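Local coordinates for protein aminoacyltransferase FemA (Staphylococcus aureus, PDB 1LRZ) that adds glycines 2 and 3 of the pentaglycine bridge of staphylococcal peptidoglycan, taking them from glycyl-tRNA, at residues L161-K166 and N351-H356; P312-F317 and Y343-E348. All coordinates share one frame; numbering follows the deposited sequence.

Interaction 1: residues L161-K166 and N351-H356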
loop_
_atom_site.group_PDB
_atom_site.type_symbol
_atom_site.label_atom_id
_atom_site.label_comp_id
_atom_site.label_asym_id
_atom_site.label_seq_id
_atom_site.Cartn_x
_atom_site.Cartn_y
_atom_site.Cartn_z
ATOM N N LEU A 161 5.452 -5.396 -5.608
ATOM C CA LEU A 161 5.706 -6.834 -5.576
ATOM C C LEU A 161 4.698 -7.557 -6.464
ATOM O O LEU A 161 3.487 -7.525 -6.213
ATOM C CB LEU A 161 5.584 -7.357 -4.145
ATOM C CG LEU A 161 5.793 -8.862 -3.912
ATOM C CD1 LEU A 161 7.213 -9.263 -4.339
ATOM C CD2 LEU A 161 5.580 -9.162 -2.427
ATOM N N ASP A 162 5.203 -8.216 -7.502
ATOM C CA ASP A 162 4.348 -8.937 -8.433
ATOM C C ASP A 162 3.980 -10.302 -7.868
ATOM O O ASP A 162 4.855 -11.099 -7.508
ATOM C CB ASP A 162 5.056 -9.084 -9.781
ATOM C CG ASP A 162 4.226 -9.860 -10.793
ATOM O OD1 ASP A 162 2.999 -10.012 -10.584
ATOM O OD2 ASP A 162 4.804 -10.303 -11.806
ATOM N N LEU A 163 2.683 -10.577 -7.787
ATOM C CA LEU A 163 2.224 -11.850 -7.233
ATOM C C LEU A 163 1.661 -12.802 -8.291
ATOM O O LEU A 163 1.256 -13.924 -7.969
ATOM C CB LEU A 163 1.155 -11.591 -6.170
ATOM C CG LEU A 163 1.505 -10.682 -4.977
ATOM C CD1 LEU A 163 0.276 -10.547 -4.087
ATOM C CD2 LEU A 163 2.676 -11.249 -4.181
ATOM N N LYS A 164 1.619 -12.356 -9.544
ATOM C CA LYS A 164 1.073 -13.185 -10.613
ATOM C C LYS A 164 1.750 -14.557 -10.664
ATOM O O LYS A 164 2.979 -14.651 -10.735
ATOM C CB LYS A 164 1.229 -12.486 -11.970
ATOM C CG LYS A 164 0.565 -13.244 -13.132
ATOM C CD LYS A 164 -0.954 -13.330 -12.910
ATOM C CE LYS A 164 -1.669 -14.121 -13.993
ATOM N NZ LYS A 164 -3.143 -14.071 -13.782
ATOM N N ASP A 165 0.936 -15.609 -10.616
ATOM C CA ASP A 165 1.408 -16.994 -10.673
ATOM C C ASP A 165 2.349 -17.416 -9.545
ATOM O O ASP A 165 3.177 -18.316 -9.711
ATOM C CB ASP A 165 2.069 -17.277 -12.029
ATOM C CG ASP A 165 1.082 -17.170 -13.195
ATOM O OD1 ASP A 165 -0.134 -17.322 -12.959
ATOM O OD2 ASP A 165 1.522 -16.950 -14.339
ATOM N N LYS A 166 2.218 -16.772 -8.394
ATOM C CA LYS A 166 3.052 -17.122 -7.253
ATOM C C LYS A 166 2.218 -17.517 -6.057
ATOM O O LYS A 166 1.077 -17.075 -5.914
ATOM C CB LYS A 166 3.983 -15.954 -6.902
ATOM C CG LYS A 166 5.199 -15.943 -7.792
ATOM C CD LYS A 166 5.862 -14.603 -7.888
ATOM C CE LYS A 166 7.031 -14.694 -8.863
ATOM N NZ LYS A 166 7.618 -13.351 -9.166
ATOM N N ASN A 351 -0.848 -12.069 1.931
ATOM C CA ASN A 351 -1.665 -13.281 1.856
ATOM C C ASN A 351 -3.096 -12.972 1.456
ATOM O O ASN A 351 -3.742 -13.779 0.773
ATOM C CB ASN A 351 -1.625 -14.046 3.180
ATOM C CG ASN A 351 -0.505 -15.075 3.202
ATOM O OD1 ASN A 351 -0.593 -16.107 2.533
ATOM N ND2 ASN A 351 0.571 -14.783 3.940
ATOM N N TYR A 352 -3.592 -11.809 1.882
ATOM C CA TYR A 352 -4.937 -11.397 1.515
ATOM C C TYR A 352 -4.987 -11.395 -0.021
ATOM O O TYR A 352 -5.869 -12.006 -0.630
ATOM C CB TYR A 352 -5.225 -9.991 2.042
ATOM C CG TYR A 352 -6.605 -9.475 1.674
ATOM C CD1 TYR A 352 -7.613 -9.364 2.639
ATOM C CD2 TYR A 352 -6.908 -9.110 0.353
ATOM C CE1 TYR A 352 -8.892 -8.895 2.300
ATOM C CE2 TYR A 352 -8.179 -8.646 0.001
ATOM C CZ TYR A 352 -9.162 -8.541 0.980
ATOM O OH TYR A 352 -10.415 -8.091 0.641
ATOM N N ALA A 353 -4.023 -10.712 -0.640
ATOM C CA ALA A 353 -3.951 -10.623 -2.102
ATOM C C ALA A 353 -3.851 -12.002 -2.777
ATOM O O ALA A 353 -4.551 -12.271 -3.759
ATOM C CB ALA A 353 -2.760 -9.748 -2.520
ATOM N N LEU A 354 -2.981 -12.863 -2.256
ATOM C CA LEU A 354 -2.803 -14.202 -2.813
ATOM C C LEU A 354 -4.084 -15.036 -2.719
ATOM O O LEU A 354 -4.461 -15.714 -3.666
ATOM C CB LEU A 354 -1.692 -14.947 -2.067
ATOM C CG LEU A 354 -0.265 -14.441 -2.237
ATOM C CD1 LEU A 354 0.667 -15.198 -1.282
ATOM C CD2 LEU A 354 0.150 -14.619 -3.703
ATOM N N ASN A 355 -4.737 -14.985 -1.564
ATOM C CA ASN A 355 -5.952 -15.752 -1.342
ATOM C C ASN A 355 -7.173 -15.232 -2.104
ATOM O O ASN A 355 -8.070 -16.007 -2.445
ATOM C CB ASN A 355 -6.280 -15.795 0.154
ATOM C CG ASN A 355 -5.223 -16.519 0.967
ATOM O OD1 ASN A 355 -4.513 -17.377 0.454
ATOM N ND2 ASN A 355 -5.130 -16.187 2.247
ATOM N N HIS A 356 -7.204 -13.936 -2.397
ATOM C CA HIS A 356 -8.368 -13.375 -3.065
ATOM C C HIS A 356 -8.184 -12.798 -4.454
ATOM O O HIS A 356 -8.833 -11.818 -4.823
ATOM C CB HIS A 356 -9.026 -12.361 -2.134
ATOM C CG HIS A 356 -9.320 -12.926 -0.780
ATOM N ND1 HIS A 356 -10.276 -13.897 -0.575
ATOM C CD2 HIS A 356 -8.715 -12.734 0.417
ATOM C CE1 HIS A 356 -10.245 -14.284 0.690
ATOM N NE2 HIS A 356 -9.305 -13.594 1.313
#

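Interaction 2: residues P312-F317 and Y343-E348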
loop_
_atom_site.group_PDB
_atom_site.type_symbol
_atom_site.label_atom_id
_atom_site.label_comp_id
_atom_site.label_asym_id
_atom_site.label_seq_id
_atom_site.Cartn_x
_atom_site.Cartn_y
_atom_site.Cartn_z
ATOM N N PRO A 312 -0.514 -3.285 21.347
ATOM C CA PRO A 312 -0.501 -3.052 19.899
ATOM C C PRO A 312 0.952 -2.800 19.539
ATOM O O PRO A 312 1.623 -2.031 20.229
ATOM C CB PRO A 312 -1.373 -1.811 19.740
ATOM C CG PRO A 312 -1.097 -1.049 21.006
ATOM C CD PRO A 312 -1.096 -2.136 22.069
ATOM N N ILE A 313 1.453 -3.442 18.484
ATOM C CA ILE A 313 2.857 -3.247 18.125
ATOM C C ILE A 313 3.150 -2.727 16.714
ATOM O O ILE A 313 4.247 -2.234 16.449
ATOM C CB ILE A 313 3.646 -4.535 18.367
ATOM C CG1 ILE A 313 3.057 -5.678 17.542
ATOM C CG2 ILE A 313 3.590 -4.887 19.864
ATOM C CD1 ILE A 313 3.937 -6.919 17.532
ATOM N N SER A 314 2.176 -2.830 15.813
ATOM C CA SER A 314 2.359 -2.343 14.447
ATOM C C SER A 314 0.988 -2.271 13.778
ATOM O O SER A 314 0.088 -3.045 14.108
ATOM C CB SER A 314 3.286 -3.296 13.669
ATOM O OG SER A 314 3.669 -2.756 12.410
ATOM N N ALA A 315 0.821 -1.334 12.850
ATOM C CA ALA A 315 -0.451 -1.201 12.149
ATOM C C ALA A 315 -0.234 -0.618 10.764
ATOM O O ALA A 315 0.787 0.032 10.499
ATOM C CB ALA A 315 -1.412 -0.309 12.946
ATOM N N GLY A 316 -1.201 -0.861 9.885
ATOM C CA GLY A 316 -1.121 -0.355 8.531
ATOM C C GLY A 316 -2.498 0.019 8.026
ATOM O O GLY A 316 -3.517 -0.498 8.504
ATOM N N PHE A 317 -2.522 0.925 7.057
ATOM C CA PHE A 317 -3.765 1.388 6.442
ATOM C C PHE A 317 -3.667 0.914 4.988
ATOM O O PHE A 317 -2.792 1.363 4.242
ATOM C CB PHE A 317 -3.827 2.910 6.495
ATOM C CG PHE A 317 -5.212 3.461 6.395
ATOM C CD1 PHE A 317 -6.046 3.485 7.510
ATOM C CD2 PHE A 317 -5.680 3.980 5.196
ATOM C CE1 PHE A 317 -7.326 4.022 7.432
ATOM C CE2 PHE A 317 -6.965 4.520 5.111
ATOM C CZ PHE A 317 -7.784 4.539 6.237
ATOM N N TYR A 343 6.372 -7.193 10.163
ATOM C CA TYR A 343 6.379 -8.328 9.267
ATOM C C TYR A 343 5.040 -9.057 9.293
ATOM O O TYR A 343 4.609 -9.605 8.274
ATOM C CB TYR A 343 7.519 -9.268 9.660
ATOM C CG TYR A 343 8.877 -8.637 9.445
ATOM C CD1 TYR A 343 9.468 -8.642 8.185
ATOM C CD2 TYR A 343 9.557 -8.001 10.491
ATOM C CE1 TYR A 343 10.695 -8.033 7.956
ATOM C CE2 TYR A 343 10.805 -7.379 10.269
ATOM C CZ TYR A 343 11.361 -7.408 8.994
ATOM O OH TYR A 343 12.590 -6.846 8.737
ATOM N N ALA A 344 4.386 -9.059 10.453
ATOM C CA ALA A 344 3.082 -9.717 10.613
ATOM C C ALA A 344 2.042 -8.964 9.793
ATOM O O ALA A 344 1.245 -9.572 9.073
ATOM C CB ALA A 344 2.673 -9.738 12.100
ATOM N N VAL A 345 2.053 -7.635 9.896
ATOM C CA VAL A 345 1.117 -6.809 9.137
ATOM C C VAL A 345 1.294 -7.027 7.626
ATOM O O VAL A 345 0.320 -7.265 6.912
ATOM C CB VAL A 345 1.309 -5.304 9.454
ATOM C CG1 VAL A 345 0.472 -4.448 8.482
ATOM C CG2 VAL A 345 0.863 -5.016 10.893
ATOM N N GLN A 346 2.530 -6.952 7.141
ATOM C CA GLN A 346 2.780 -7.143 5.716
ATOM C C GLN A 346 2.380 -8.554 5.273
ATOM O O GLN A 346 1.754 -8.727 4.222
ATOM C CB GLN A 346 4.261 -6.909 5.378
ATOM C CG GLN A 346 4.769 -5.454 5.559
ATOM C CD GLN A 346 3.934 -4.447 4.787
ATOM O OE1 GLN A 346 3.596 -4.659 3.617
ATOM N NE2 GLN A 346 3.611 -3.337 5.431
ATOM N N TRP A 347 2.726 -9.564 6.069
ATOM C CA TRP A 347 2.399 -10.930 5.678
ATOM C C TRP A 347 0.895 -11.159 5.571
ATOM O O TRP A 347 0.430 -11.884 4.686
ATOM C CB TRP A 347 3.010 -11.934 6.655
ATOM C CG TRP A 347 2.945 -13.354 6.164
ATOM C CD1 TRP A 347 2.407 -14.424 6.823
ATOM C CD2 TRP A 347 3.464 -13.865 4.924
ATOM N NE1 TRP A 347 2.552 -15.564 6.071
ATOM C CE2 TRP A 347 3.190 -15.252 4.903
ATOM C CE3 TRP A 347 4.112 -13.284 3.828
ATOM C CZ2 TRP A 347 3.570 -16.074 3.831
ATOM C CZ3 TRP A 347 4.488 -14.099 2.764
ATOM C CH2 TRP A 347 4.206 -15.480 2.771
ATOM N N GLU A 348 0.133 -10.543 6.472
ATOM C CA GLU A 348 -1.320 -10.697 6.444
ATOM C C GLU A 348 -1.898 -10.167 5.131
ATOM O O GLU A 348 -2.726 -10.820 4.503
ATOM C CB GLU A 348 -1.964 -9.945 7.622
ATOM C CG GLU A 348 -3.509 -9.884 7.606
ATOM C CD GLU A 348 -4.171 -11.190 8.036
ATOM O OE1 GLU A 348 -3.721 -11.789 9.039
ATOM O OE2 GLU A 348 -5.155 -11.617 7.384
#

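Interaction 1: residues L161-K166 and N351-H356
Leu163 and Leu354 cover most of this contact, meeting where strand 157-162 has just ended and helix 341-355 is about to end. Their side chains run at about a right angle to each other. From the helix, the methyl CD2 of Leu354 reaches the flank of Leu163, 4.0 Å from its CB, and Leu163 CD1 lies hardly farther from the same methyl. Leu163 sends that CD1 on to Ala353, whose CB it meets at 3.5 Å. With CG trans to its carbonyl carbon (chi1 -57°) and the chain extended beyond, Leu163 reaches CD1 past Leu354 to the helix surface, so one leucine touches two consecutive helical residues.

Leu354 CD2 has a second neighbour: the carbonyl O of Lys166 lies 3.4 Å from it, while the lysine's long side chain leads away from the helix. Lys166 is carried back toward the helix end as the last residue of a type II turn that starts at Leu163, closed by the backbone bond from Lys166 N to Leu163 O (3.0 Å). Just ahead of the turn, Asp162 OD1 accepts from Lys164 N at 2.9 Å, forming an Asx turn; the N-H arrives from above the carboxylate plane, 51° out of it.

Ile171 and Ala168 of helix 168-173 add apolar cover, on Leu163 and Leu354 respectively, and Ile358 touches Ala353. Aliphatic carbons and one carbonyl oxygen therefore make the attachment, with shape and apolar burial holding the helix end against the turn; the polar bonds that fix the turn lie within 161-166 or run to neighbours such as Asp359, and none joins it to 351-356.

Interaction 2: residues P312-F317 and Y343-E348
Val345 carries the contact from the helix, laying its two methyls against the backbone of strand 310-320 around Ser314, Ala315 and Gly316. CG2 comes closest, 3.8 Å from the carbonyl O of Ser314 and 3.9 Å from that residue's OG. The other methyl, CG1, lies over the next part of the strand, 4.2 Å from Gly316 N. This spread follows from the valine torsion: CG1 stands trans to the backbone N (chi1 171°), leaving CG2 trans to the carbonyl carbon, and the fork opens along the strand. Gly316 has no side chain on the face turned to the helix, which lets CG1 approach the main chain.

Ser314 presents its hydroxymethyl group to the helix, yet its OG does its polar work within the sheet, hydrogen-bonded to Thr332 OG1 and Gly331 O on the neighbouring strand 325-332. Val345 thus packs against a hydroxyl whose polar needs are met on the strand side. Ala315 points its methyl to the other face, where Phe204 and Phe207 of helix 201-207 lie. Just before it, Ile313 and Ser314 both pair with Ala241 of strand 236-244 in a classic beta bulge, and Val345 also touches Ala241, so its side chain touches two neighbouring strands.

The axes of 312-317 and 343-348 run in broadly the same sense, 36° apart and 7.9 Å at closest approach. One residue further along the helix, Gln346 OE1 is hydrogen-bonded to Tyr361 OH, a polar tie to strand 360-365 of the same sheet. This is the layered alpha/beta packing of the FemABX family, whose domains resemble GNAT acetyltransferases: helices lie on both faces of a mixed sheet.

In the fold
From the N terminus, the chain first runs along strand 157-162 and into the turn that ends segment 161-166, whose partner 351-356 comes some 185 residues later; interaction 1 closes that long loop, which takes in the helical pair 245-272 and 277-307. Within it, strand 310-320 is followed by strand 325-332 and then helix 341-355, so interaction 2 closes a much shorter loop of about 26 residues. The loops nest without crossing. Both contacts use helix 341-355, with centres about 17 Å apart. The helix thus links the turn after strand 157-162 to strand 310-320, two strands of one nine-stranded mixed sheet that lie on either side of strands 360-365 and 325-332.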